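Caspase-1 subunit p19/18 (Spodoptera frugiperda, PDB 1M72) probably acts as a cysteine protease in the caspase activation cascade that executes apoptosis, cleaving baculovirus p35 and the nuclear immunophilin FKBP46. Local coordinates at residues Pro23-Asn28 and Gly140-Phe145; Phe38-Phe43 and Val105-Glu110; Tyr129-Lys134 and Pro177-Phe182. All blocks are in the same frame, centred on the assembly; numbering follows the deposited sequence.

Contact 1. Residues Pro23-Asn28 and Gly140-Phe145; sequences PYYNMN and GKPKLF. With EDO (1,2-ethanediol), chain H.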
loop_
_atom_site.group_PDB
_atom_site.type_symbol
_atom_site.label_atom_id
_atom_site.label_comp_id
_atom_site.label_asym_id
_atom_site.label_seq_id
_atom_site.Cartn_x
_atom_site.Cartn_y
_atom_site.Cartn_z
ATOM N N PRO C 23 2.826 13.109 -15.641
ATOM C CA PRO C 23 2.110 12.892 -14.378
ATOM C C PRO C 23 1.167 11.692 -14.526
ATOM O O PRO C 23 0.810 11.055 -13.541
ATOM C CB PRO C 23 1.322 14.195 -14.167
ATOM C CG PRO C 23 1.279 14.841 -15.536
ATOM C CD PRO C 23 2.633 14.493 -16.129
ATOM N N TYR C 24 0.783 11.358 -15.753
ATOM C CA TYR C 24 -0.152 10.238 -15.957
ATOM C C TYR C 24 0.428 9.099 -16.762
ATOM O O TYR C 24 1.296 9.335 -17.579
ATOM C CB TYR C 24 -1.424 10.705 -16.686
ATOM C CG TYR C 24 -2.262 11.616 -15.870
ATOM C CD1 TYR C 24 -1.959 12.985 -15.770
ATOM C CD2 TYR C 24 -3.300 11.105 -15.104
ATOM C CE1 TYR C 24 -2.674 13.824 -14.912
ATOM C CE2 TYR C 24 -4.018 11.919 -14.235
ATOM C CZ TYR C 24 -3.702 13.275 -14.138
ATOM O OH TYR C 24 -4.400 14.039 -13.224
ATOM N N TYR C 25 -0.033 7.862 -16.528
ATOM C CA TYR C 25 0.430 6.736 -17.357
ATOM C C TYR C 25 -0.246 6.931 -18.701
ATOM O O TYR C 25 -1.333 7.519 -18.769
ATOM C CB TYR C 25 -0.056 5.396 -16.824
ATOM C CG TYR C 25 0.662 4.926 -15.609
ATOM C CD1 TYR C 25 1.995 4.492 -15.701
ATOM C CD2 TYR C 25 0.025 4.912 -14.351
ATOM C CE1 TYR C 25 2.695 4.065 -14.587
ATOM C CE2 TYR C 25 0.717 4.467 -13.197
ATOM C CZ TYR C 25 2.051 4.054 -13.323
ATOM O OH TYR C 25 2.758 3.687 -12.216
ATOM N N ASN C 26 0.365 6.426 -19.765
ATOM C CA ASN C 26 -0.221 6.541 -21.096
ATOM C C ASN C 26 -1.219 5.415 -21.251
ATOM O O ASN C 26 -0.853 4.265 -21.430
ATOM C CB ASN C 26 0.878 6.460 -22.182
ATOM C CG ASN C 26 0.322 6.145 -23.611
ATOM O OD1 ASN C 26 -0.889 6.145 -23.841
ATOM N ND2 ASN C 26 1.227 5.858 -24.555
ATOM N N MET C 27 -2.494 5.755 -21.170
ATOM C CA MET C 27 -3.545 4.772 -21.340
ATOM C C MET C 27 -4.168 4.971 -22.711
ATOM O O MET C 27 -5.376 4.803 -22.863
ATOM C CB MET C 27 -4.629 4.950 -20.276
ATOM C CG MET C 27 -4.106 4.896 -18.883
ATOM S SD MET C 27 -3.269 3.340 -18.507
ATOM C CE MET C 27 -4.731 2.315 -18.374
ATOM N N ASN C 28 -3.364 5.326 -23.709
ATOM C CA ASN C 28 -3.912 5.532 -25.030
ATOM C C ASN C 28 -3.309 4.563 -26.041
ATOM O O ASN C 28 -3.063 4.936 -27.185
ATOM C CB ASN C 28 -3.704 6.994 -25.478
ATOM C CG ASN C 28 -4.449 7.324 -26.790
ATOM O OD1 ASN C 28 -5.577 6.849 -27.023
ATOM N ND2 ASN C 28 -3.828 8.149 -27.642
ATOM N N GLY C 140 7.069 0.228 -17.565
ATOM C CA GLY C 140 6.625 1.608 -17.509
ATOM C C GLY C 140 5.111 1.704 -17.494
ATOM O O GLY C 140 4.540 2.809 -17.466
ATOM N N LYS C 141 4.464 0.543 -17.540
ATOM C CA LYS C 141 3.003 0.476 -17.538
ATOM C C LYS C 141 2.434 -0.094 -16.219
ATOM O O LYS C 141 3.065 -0.907 -15.556
ATOM C CB LYS C 141 2.541 -0.376 -18.703
ATOM C CG LYS C 141 3.017 0.161 -20.030
ATOM C CD LYS C 141 2.509 -0.771 -21.110
ATOM C CE LYS C 141 3.056 -0.444 -22.472
ATOM N NZ LYS C 141 2.647 -1.559 -23.370
ATOM N N PRO C 142 1.225 0.326 -15.840
ATOM C CA PRO C 142 0.636 -0.174 -14.599
ATOM C C PRO C 142 0.238 -1.661 -14.621
ATOM O O PRO C 142 -0.399 -2.142 -15.555
ATOM C CB PRO C 142 -0.559 0.763 -14.377
ATOM C CG PRO C 142 -0.981 1.107 -15.734
ATOM C CD PRO C 142 0.341 1.309 -16.490
ATOM N N LYS C 143 0.630 -2.368 -13.564
ATOM C CA LYS C 143 0.323 -3.790 -13.393
ATOM C C LYS C 143 -0.514 -3.880 -12.105
ATOM O O LYS C 143 -0.020 -3.662 -10.997
ATOM C CB LYS C 143 1.650 -4.584 -13.316
ATOM C CG LYS C 143 2.464 -4.403 -14.612
ATOM C CD LYS C 143 3.919 -4.785 -14.473
ATOM C CE LYS C 143 4.762 -3.612 -13.967
ATOM N NZ LYS C 143 5.161 -2.688 -15.091
ATOM N N LEU C 144 -1.795 -4.182 -12.289
ATOM C CA LEU C 144 -2.780 -4.249 -11.212
ATOM C C LEU C 144 -3.157 -5.643 -10.680
ATOM O O LEU C 144 -3.420 -6.591 -11.435
ATOM C CB LEU C 144 -4.051 -3.503 -11.658
ATOM C CG LEU C 144 -3.784 -2.267 -12.540
ATOM C CD1 LEU C 144 -5.090 -1.685 -13.068
ATOM C CD2 LEU C 144 -3.039 -1.199 -11.753
ATOM N N PHE C 145 -3.224 -5.735 -9.355
ATOM C CA PHE C 145 -3.554 -6.994 -8.721
ATOM C C PHE C 145 -4.630 -6.807 -7.671
ATOM O O PHE C 145 -4.491 -5.974 -6.777
ATOM C CB PHE C 145 -2.292 -7.618 -8.107
ATOM C CG PHE C 145 -1.248 -7.939 -9.137
ATOM C CD1 PHE C 145 -0.416 -6.933 -9.640
ATOM C CD2 PHE C 145 -1.182 -9.210 -9.708
ATOM C CE1 PHE C 145 0.453 -7.165 -10.701
ATOM C CE2 PHE C 145 -0.319 -9.466 -10.771
ATOM C CZ PHE C 145 0.499 -8.445 -11.277
HETATM C C1 EDO H . 2.274 4.027 -19.916
HETATM O O1 EDO H . 3.023 4.617 -18.874
HETATM C C2 EDO H . 0.995 3.454 -19.375
HETATM O O2 EDO H . 0.619 2.384 -20.215
#

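Contact 2. Residues Phe38-Phe43 and Val105-Glu110; sequences FNHEHF and VLTHGE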
loop_
_atom_site.group_PDB
_atom_site.type_symbol
_atom_site.label_atom_id
_atom_site.label_comp_id
_atom_site.label_asym_id
_atom_site.label_seq_id
_atom_site.Cartn_x
_atom_site.Cartn_y
_atom_site.Cartn_z
ATOM N N PHE C 38 -9.000 -15.248 -11.581
ATOM C CA PHE C 38 -8.942 -16.627 -11.119
ATOM C C PHE C 38 -9.983 -16.696 -10.051
ATOM O O PHE C 38 -9.792 -16.226 -8.942
ATOM C CB PHE C 38 -7.577 -16.988 -10.543
ATOM C CG PHE C 38 -6.489 -16.914 -11.549
ATOM C CD1 PHE C 38 -5.773 -15.731 -11.727
ATOM C CD2 PHE C 38 -6.188 -18.019 -12.343
ATOM C CE1 PHE C 38 -4.757 -15.634 -12.679
ATOM C CE2 PHE C 38 -5.173 -17.955 -13.309
ATOM C CZ PHE C 38 -4.442 -16.750 -13.485
ATOM N N ASN C 39 -11.099 -17.301 -10.415
ATOM C CA ASN C 39 -12.263 -17.449 -9.536
ATOM C C ASN C 39 -12.320 -18.862 -8.990
ATOM O O ASN C 39 -12.394 -19.829 -9.778
ATOM C CB ASN C 39 -13.514 -17.148 -10.348
ATOM C CG ASN C 39 -14.730 -17.152 -9.517
ATOM O OD1 ASN C 39 -15.759 -17.657 -9.927
ATOM N ND2 ASN C 39 -14.628 -16.596 -8.329
ATOM N N HIS C 40 -12.310 -18.975 -7.657
ATOM C CA HIS C 40 -12.302 -20.286 -6.993
ATOM C C HIS C 40 -13.502 -20.514 -6.150
ATOM O O HIS C 40 -13.632 -19.879 -5.117
ATOM C CB HIS C 40 -11.087 -20.433 -6.088
ATOM C CG HIS C 40 -9.803 -20.506 -6.834
ATOM N ND1 HIS C 40 -9.339 -21.677 -7.397
ATOM C CD2 HIS C 40 -8.932 -19.535 -7.200
ATOM C CE1 HIS C 40 -8.239 -21.425 -8.081
ATOM N NE2 HIS C 40 -7.970 -20.135 -7.977
ATOM N N GLU C 41 -14.362 -21.441 -6.562
ATOM C CA GLU C 41 -15.581 -21.712 -5.784
ATOM C C GLU C 41 -15.550 -23.002 -4.955
ATOM O O GLU C 41 -16.130 -23.078 -3.875
ATOM C CB GLU C 41 -16.816 -21.734 -6.710
ATOM C CG GLU C 41 -18.190 -21.703 -5.964
ATOM C CD GLU C 41 -19.399 -21.650 -6.918
ATOM O OE1 GLU C 41 -19.271 -22.073 -8.106
ATOM O OE2 GLU C 41 -20.479 -21.194 -6.474
ATOM N N HIS C 42 -14.836 -23.994 -5.454
ATOM C CA HIS C 42 -14.803 -25.277 -4.792
ATOM C C HIS C 42 -13.362 -25.740 -4.659
ATOM O O HIS C 42 -12.520 -25.408 -5.482
ATOM C CB HIS C 42 -15.656 -26.239 -5.626
ATOM C CG HIS C 42 -17.027 -25.707 -5.918
ATOM N ND1 HIS C 42 -17.474 -25.445 -7.204
ATOM C CD2 HIS C 42 -18.062 -25.395 -5.088
ATOM C CE1 HIS C 42 -18.725 -25.005 -7.148
ATOM N NE2 HIS C 42 -19.108 -24.966 -5.878
ATOM N N PHE C 43 -13.088 -26.515 -3.620
ATOM C CA PHE C 43 -11.739 -26.981 -3.337
ATOM C C PHE C 43 -11.611 -28.477 -3.064
ATOM O O PHE C 43 -12.493 -29.061 -2.443
ATOM C CB PHE C 43 -11.200 -26.216 -2.120
ATOM C CG PHE C 43 -11.259 -24.712 -2.282
ATOM C CD1 PHE C 43 -12.460 -24.021 -2.090
ATOM C CD2 PHE C 43 -10.133 -24.003 -2.739
ATOM C CE1 PHE C 43 -12.551 -22.645 -2.367
ATOM C CE2 PHE C 43 -10.211 -22.639 -3.010
ATOM C CZ PHE C 43 -11.426 -21.949 -2.830
ATOM N N VAL C 105 -7.844 -12.342 -8.033
ATOM C CA VAL C 105 -7.926 -13.667 -7.466
ATOM C C VAL C 105 -9.002 -13.632 -6.407
ATOM O O VAL C 105 -8.984 -12.775 -5.541
ATOM C CB VAL C 105 -6.566 -14.109 -6.857
ATOM C CG1 VAL C 105 -6.672 -15.535 -6.262
ATOM C CG2 VAL C 105 -5.505 -14.103 -7.921
ATOM N N LEU C 106 -9.953 -14.559 -6.506
ATOM C CA LEU C 106 -11.098 -14.663 -5.584
ATOM C C LEU C 106 -10.986 -16.083 -4.988
ATOM O O LEU C 106 -11.261 -17.089 -5.685
ATOM C CB LEU C 106 -12.403 -14.522 -6.374
ATOM C CG LEU C 106 -12.467 -13.448 -7.474
ATOM C CD1 LEU C 106 -13.802 -13.597 -8.237
ATOM C CD2 LEU C 106 -12.385 -12.071 -6.870
ATOM N N THR C 107 -10.592 -16.170 -3.713
ATOM C CA THR C 107 -10.342 -17.494 -3.116
ATOM C C THR C 107 -10.175 -17.488 -1.586
ATOM O O THR C 107 -10.448 -16.482 -0.934
ATOM C CB THR C 107 -9.068 -18.101 -3.791
ATOM O OG1 THR C 107 -8.925 -19.469 -3.413
ATOM C CG2 THR C 107 -7.794 -17.333 -3.387
ATOM N N HIS C 108 -9.787 -18.627 -1.006
ATOM C CA HIS C 108 -9.531 -18.701 0.452
ATOM C C HIS C 108 -8.039 -18.346 0.692
ATOM O O HIS C 108 -7.178 -18.632 -0.142
ATOM C CB HIS C 108 -9.736 -20.113 1.012
ATOM C CG HIS C 108 -11.166 -20.496 1.233
ATOM N ND1 HIS C 108 -11.981 -19.845 2.136
ATOM C CD2 HIS C 108 -11.915 -21.486 0.688
ATOM C CE1 HIS C 108 -13.171 -20.420 2.137
ATOM N NE2 HIS C 108 -13.157 -21.420 1.270
ATOM N N GLY C 109 -7.754 -17.759 1.848
ATOM C CA GLY C 109 -6.391 -17.407 2.192
ATOM C C GLY C 109 -6.071 -17.395 3.686
ATOM O O GLY C 109 -6.949 -17.489 4.568
ATOM N N GLU C 110 -4.772 -17.297 3.945
ATOM C CA GLU C 110 -4.180 -17.211 5.271
ATOM C C GLU C 110 -3.078 -16.164 5.098
ATOM O O GLU C 110 -2.821 -15.705 3.974
ATOM C CB GLU C 110 -3.565 -18.550 5.649
ATOM C CG GLU C 110 -4.616 -19.656 5.772
ATOM C CD GLU C 110 -4.054 -20.944 6.369
ATOM O OE1 GLU C 110 -3.115 -20.861 7.208
ATOM O OE2 GLU C 110 -4.570 -22.020 6.002
#

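Contact 3. Residues Tyr129-Lys134 and Pro177-Phe182; sequences YFTADK and PVHADF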
loop_
_atom_site.group_PDB
_atom_site.type_symbol
_atom_site.label_atom_id
_atom_site.label_comp_id
_atom_site.label_asym_id
_atom_site.label_seq_id
_atom_site.Cartn_x
_atom_site.Cartn_y
_atom_site.Cartn_z
ATOM N N TYR C 129 6.460 -12.684 -11.940
ATOM C CA TYR C 129 6.817 -12.704 -13.366
ATOM C C TYR C 129 6.554 -11.427 -14.167
ATOM O O TYR C 129 6.807 -11.387 -15.380
ATOM C CB TYR C 129 6.081 -13.845 -14.093
ATOM C CG TYR C 129 6.308 -15.216 -13.497
ATOM C CD1 TYR C 129 5.418 -15.737 -12.552
ATOM C CD2 TYR C 129 7.423 -15.990 -13.863
ATOM C CE1 TYR C 129 5.621 -16.988 -11.987
ATOM C CE2 TYR C 129 7.641 -17.246 -13.296
ATOM C CZ TYR C 129 6.732 -17.733 -12.359
ATOM O OH TYR C 129 6.922 -18.949 -11.764
ATOM N N PHE C 130 6.032 -10.389 -13.524
ATOM C CA PHE C 130 5.753 -9.192 -14.272
ATOM C C PHE C 130 6.676 -8.026 -13.982
ATOM O O PHE C 130 6.406 -6.906 -14.400
ATOM C CB PHE C 130 4.296 -8.819 -14.083
ATOM C CG PHE C 130 3.350 -9.873 -14.573
ATOM C CD1 PHE C 130 3.132 -10.048 -15.949
ATOM C CD2 PHE C 130 2.699 -10.726 -13.663
ATOM C CE1 PHE C 130 2.265 -11.071 -16.412
ATOM C CE2 PHE C 130 1.826 -11.758 -14.105
ATOM C CZ PHE C 130 1.604 -11.937 -15.471
ATOM N N THR C 131 7.764 -8.265 -13.255
ATOM C CA THR C 131 8.690 -7.161 -13.036
ATOM C C THR C 131 9.281 -6.767 -14.425
ATOM O O THR C 131 9.307 -7.586 -15.353
ATOM C CB THR C 131 9.784 -7.533 -11.999
ATOM O OG1 THR C 131 10.478 -8.726 -12.408
ATOM C CG2 THR C 131 9.137 -7.708 -10.582
ATOM N N ALA C 132 9.718 -5.527 -14.589
ATOM C CA ALA C 132 10.210 -5.061 -15.910
ATOM C C ALA C 132 11.266 -5.928 -16.595
ATOM O O ALA C 132 11.279 -6.040 -17.812
ATOM C CB ALA C 132 10.727 -3.632 -15.817
ATOM N N ASP C 133 12.166 -6.526 -15.821
ATOM C CA ASP C 133 13.167 -7.375 -16.427
ATOM C C ASP C 133 12.550 -8.651 -17.021
ATOM O O ASP C 133 12.985 -9.113 -18.074
ATOM C CB ASP C 133 14.238 -7.706 -15.394
ATOM C CG ASP C 133 13.657 -8.303 -14.132
ATOM O OD1 ASP C 133 12.474 -8.031 -13.822
ATOM O OD2 ASP C 133 14.395 -9.033 -13.449
ATOM N N LYS C 134 11.534 -9.212 -16.377
ATOM C CA LYS C 134 10.912 -10.441 -16.875
ATOM C C LYS C 134 9.836 -10.190 -17.926
ATOM O O LYS C 134 9.584 -11.053 -18.766
ATOM C CB LYS C 134 10.317 -11.250 -15.712
ATOM C CG LYS C 134 11.350 -11.573 -14.619
ATOM C CD LYS C 134 10.822 -12.474 -13.511
ATOM C CE LYS C 134 11.725 -12.409 -12.265
ATOM N NZ LYS C 134 12.993 -13.142 -12.470
ATOM N N PRO C 177 12.969 1.456 -11.858
ATOM C CA PRO C 177 13.212 0.234 -11.063
ATOM C C PRO C 177 12.349 -0.853 -11.665
ATOM O O PRO C 177 11.244 -0.553 -12.125
ATOM C CB PRO C 177 12.727 0.618 -9.653
ATOM C CG PRO C 177 12.757 2.105 -9.635
ATOM C CD PRO C 177 12.328 2.500 -11.039
ATOM N N VAL C 178 12.821 -2.094 -11.665
ATOM C CA VAL C 178 12.007 -3.158 -12.238
ATOM C C VAL C 178 10.800 -3.499 -11.374
ATOM O O VAL C 178 9.897 -4.210 -11.831
ATOM C CB VAL C 178 12.867 -4.439 -12.555
ATOM C CG1 VAL C 178 14.144 -3.985 -13.304
ATOM C CG2 VAL C 178 13.236 -5.263 -11.269
ATOM N N HIS C 179 10.774 -2.986 -10.136
ATOM C CA HIS C 179 9.638 -3.216 -9.232
ATOM C C HIS C 179 8.646 -2.074 -9.187
ATOM O O HIS C 179 7.686 -2.118 -8.389
ATOM C CB HIS C 179 10.103 -3.438 -7.821
ATOM C CG HIS C 179 10.695 -4.775 -7.611
ATOM N ND1 HIS C 179 9.921 -5.888 -7.332
ATOM C CD2 HIS C 179 11.976 -5.211 -7.745
ATOM C CE1 HIS C 179 10.710 -6.955 -7.309
ATOM N NE2 HIS C 179 11.958 -6.573 -7.558
ATOM N N ALA C 180 8.882 -1.040 -9.990
ATOM C CA ALA C 180 7.972 0.097 -9.990
ATOM C C ALA C 180 6.732 -0.265 -10.768
ATOM O O ALA C 180 6.740 -1.170 -11.589
ATOM C CB ALA C 180 8.608 1.336 -10.663
ATOM N N ASP C 181 5.672 0.475 -10.489
ATOM C CA ASP C 181 4.421 0.383 -11.224
ATOM C C ASP C 181 3.481 -0.754 -10.984
ATOM O O ASP C 181 2.709 -1.158 -11.876
ATOM C CB ASP C 181 4.708 0.558 -12.723
ATOM C CG ASP C 181 5.492 1.838 -12.986
ATOM O OD1 ASP C 181 5.207 2.839 -12.279
ATOM O OD2 ASP C 181 6.396 1.841 -13.846
ATOM N N PHE C 182 3.515 -1.215 -9.746
ATOM C CA PHE C 182 2.624 -2.276 -9.319
ATOM C C PHE C 182 1.637 -1.641 -8.341
ATOM O O PHE C 182 1.997 -0.734 -7.555
ATOM C CB PHE C 182 3.392 -3.411 -8.588
ATOM C CG PHE C 182 4.151 -4.334 -9.510
ATOM C CD1 PHE C 182 3.623 -5.598 -9.858
ATOM C CD2 PHE C 182 5.384 -3.938 -10.057
ATOM C CE1 PHE C 182 4.310 -6.462 -10.750
ATOM C CE2 PHE C 182 6.083 -4.786 -10.938
ATOM C CZ PHE C 182 5.542 -6.065 -11.295
#

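Contact 1. Residues Pro23-Asn28 and Gly140-Phe145
Pro23 lies in the loop that leads to strand 31-39 and packs on Phe227 of the second subunit, while the backbones of Pro23 and Tyr25 are hydrogen-bonded to Leu262. Tyr25 and Pro142 carry the contact between them. The tyrosine CG stands anti to the carbonyl carbon (chi1 -75°), which sends the ring toward Pro142. Pro142 CD sits over one face of the Tyr25 ring, 3.9 Å from its centroid and 22° off the normal, a CH-pi contact offset toward the CG-CD1 side of the rim. At the ring edge, Tyr25 CD1 lies 3.5 Å from Gly140 O. The buried phenol is fixed at its far end, where OH is hydrogen-bonded to Asp181 OD1 and Thr260 N. A 1,2-ethanediol, probably from the crystallisation liquor, lies beside the ring: its O1 lies in the ring plane and donates to Gly140 O at 2.7 Å. Asn26 turns its amide back onto its own loop, OD1 accepting from Asn28 N at 2.6 Å in an Asx turn. Met27, curled through its first three torsions, adds a looser touch, SD to Pro142 CG at 4.2 Å. The loop thus lies against the entrance of strand 143-148, which runs between strands 98-106 and 182-186; Pro142 is hydrogen-bonded through its backbone to Leu101, and Lys143 to Asp181 and Leu183.

Contact 2. Residues Phe38-Phe43 and Val105-Glu110
Two backbone hydrogen bonds join the strands in parallel register. Leu106 N donates to Phe38 O at 3.0 Å, nearly straight at 169°, and His40 N reaches Leu106 O at 2.9 Å with a more bent 144°. Beyond the strand ends, Thr107 OG1 is hydrogen-bonded to Tyr115 O and lies in the plane of the Phe43 ring, 3.4 Å from CE2. His108, an active-site residue by similarity, sets CD2 over a face of that ring, 3.3 Å from Phe43 CE1; the two planes meet obliquely at 51°. Its NE2 is hydrogen-bonded to Lys49 O, which would orient the imidazole, and ND1 makes a weak hydrogen bond to the bound peptide's backbone. Cys150, its probable catalytic partner, is about 6 Å away between side chains. Packing then divides by sheet face: Phe38 CD1 rests 4.1 Å from Val105 CG2 on one, while Asn39 ND2, weakly hydrogen-bonded to Thr54 OG1, presses to 3.1 Å from Leu106 CD1 on the other. Helix 80-92 packs against Phe38 and helix 54-67 against Asn39 and Leu106, so neighbouring strands 31-39 and 98-106 lie between helices, the C-terminal end of strand 98-106 leading to His108.

Contact 3. Residues Tyr129-Lys134 and Pro177-Phe182
Val178 O is gripped by one hydrogen bond from across the contact: Ala132 N donates at 3.1 Å and 159°, in the carbonyl plane and on a lone pair. Thr131 CB also lies 3.3 Å from Val178 O. One residue before Ala132, the Thr131 side chain is held by its own segment. OG1 of Thr131 sits between the backbone N and carbonyl carbon (chi1 56°) and donates to Asp133 OD1 at 2.5 Å, using the syn lone pair of the carboxylate. The torsion leaves the methyl anti to the carbonyl carbon, so CG2 lies over one face of the His179 imidazole, 4.0 Å from its centroid, in a CH-pi contact. Val178 and His179 are the middle residues of a type I beta turn closed by Ala180 N to Pro177 O at 3.2 Å. This turn precedes strand 182-186 of the central caspase sheet and lies at the interface with the second subunit: Val178 N and His179 N are hydrogen-bonded to OD1 and OD2 of Asp156 of the second subunit, and the His179 ring meets Tyr192 of that subunit edge-to-face. Ala132, which also packs on Ile159 of the second subunit, brings its CB within 4.0 Å of Val178 CB. The Asp133 side chain crosses that of Val178 at about a right angle, OD1 lying 3.8 Å from Val178 CB. Phe182 points its ring tip into the backbone of 129-134. Phe182 CZ lies 3.3 Å from Phe130 O, and Thr131 N lies in the ring plane at the edge. Phe130 CB touches CE1 of the same ring, while the Phe130 ring itself turns away toward Thr90 and Ala91 of helix 80-92, with Phe145 of strand 143-148 alongside.

All three contacts are largely buried, but they differ in place and chemistry. Contact 2 is true sheet pairing, with backbone bonds giving way to aromatic packing where the strands run out into the active site. Contacts 1 and 3, on the other side of the chain's centre from contact 2, join irregular loops, and both touch the second subunit; only in contact 3 is one of the touching residues, Asp133, exposed. The centres of contacts 1 and 3 are about 12 Å apart, and Lys143 of contact 1 packs on Phe130 and Phe182 of contact 3. Both use a CH-pi contact, but contact 3 adds a backbone hydrogen bond across its segments. Strand 143-148, reached by contact 1, neighbours strand 98-106 of contact 2.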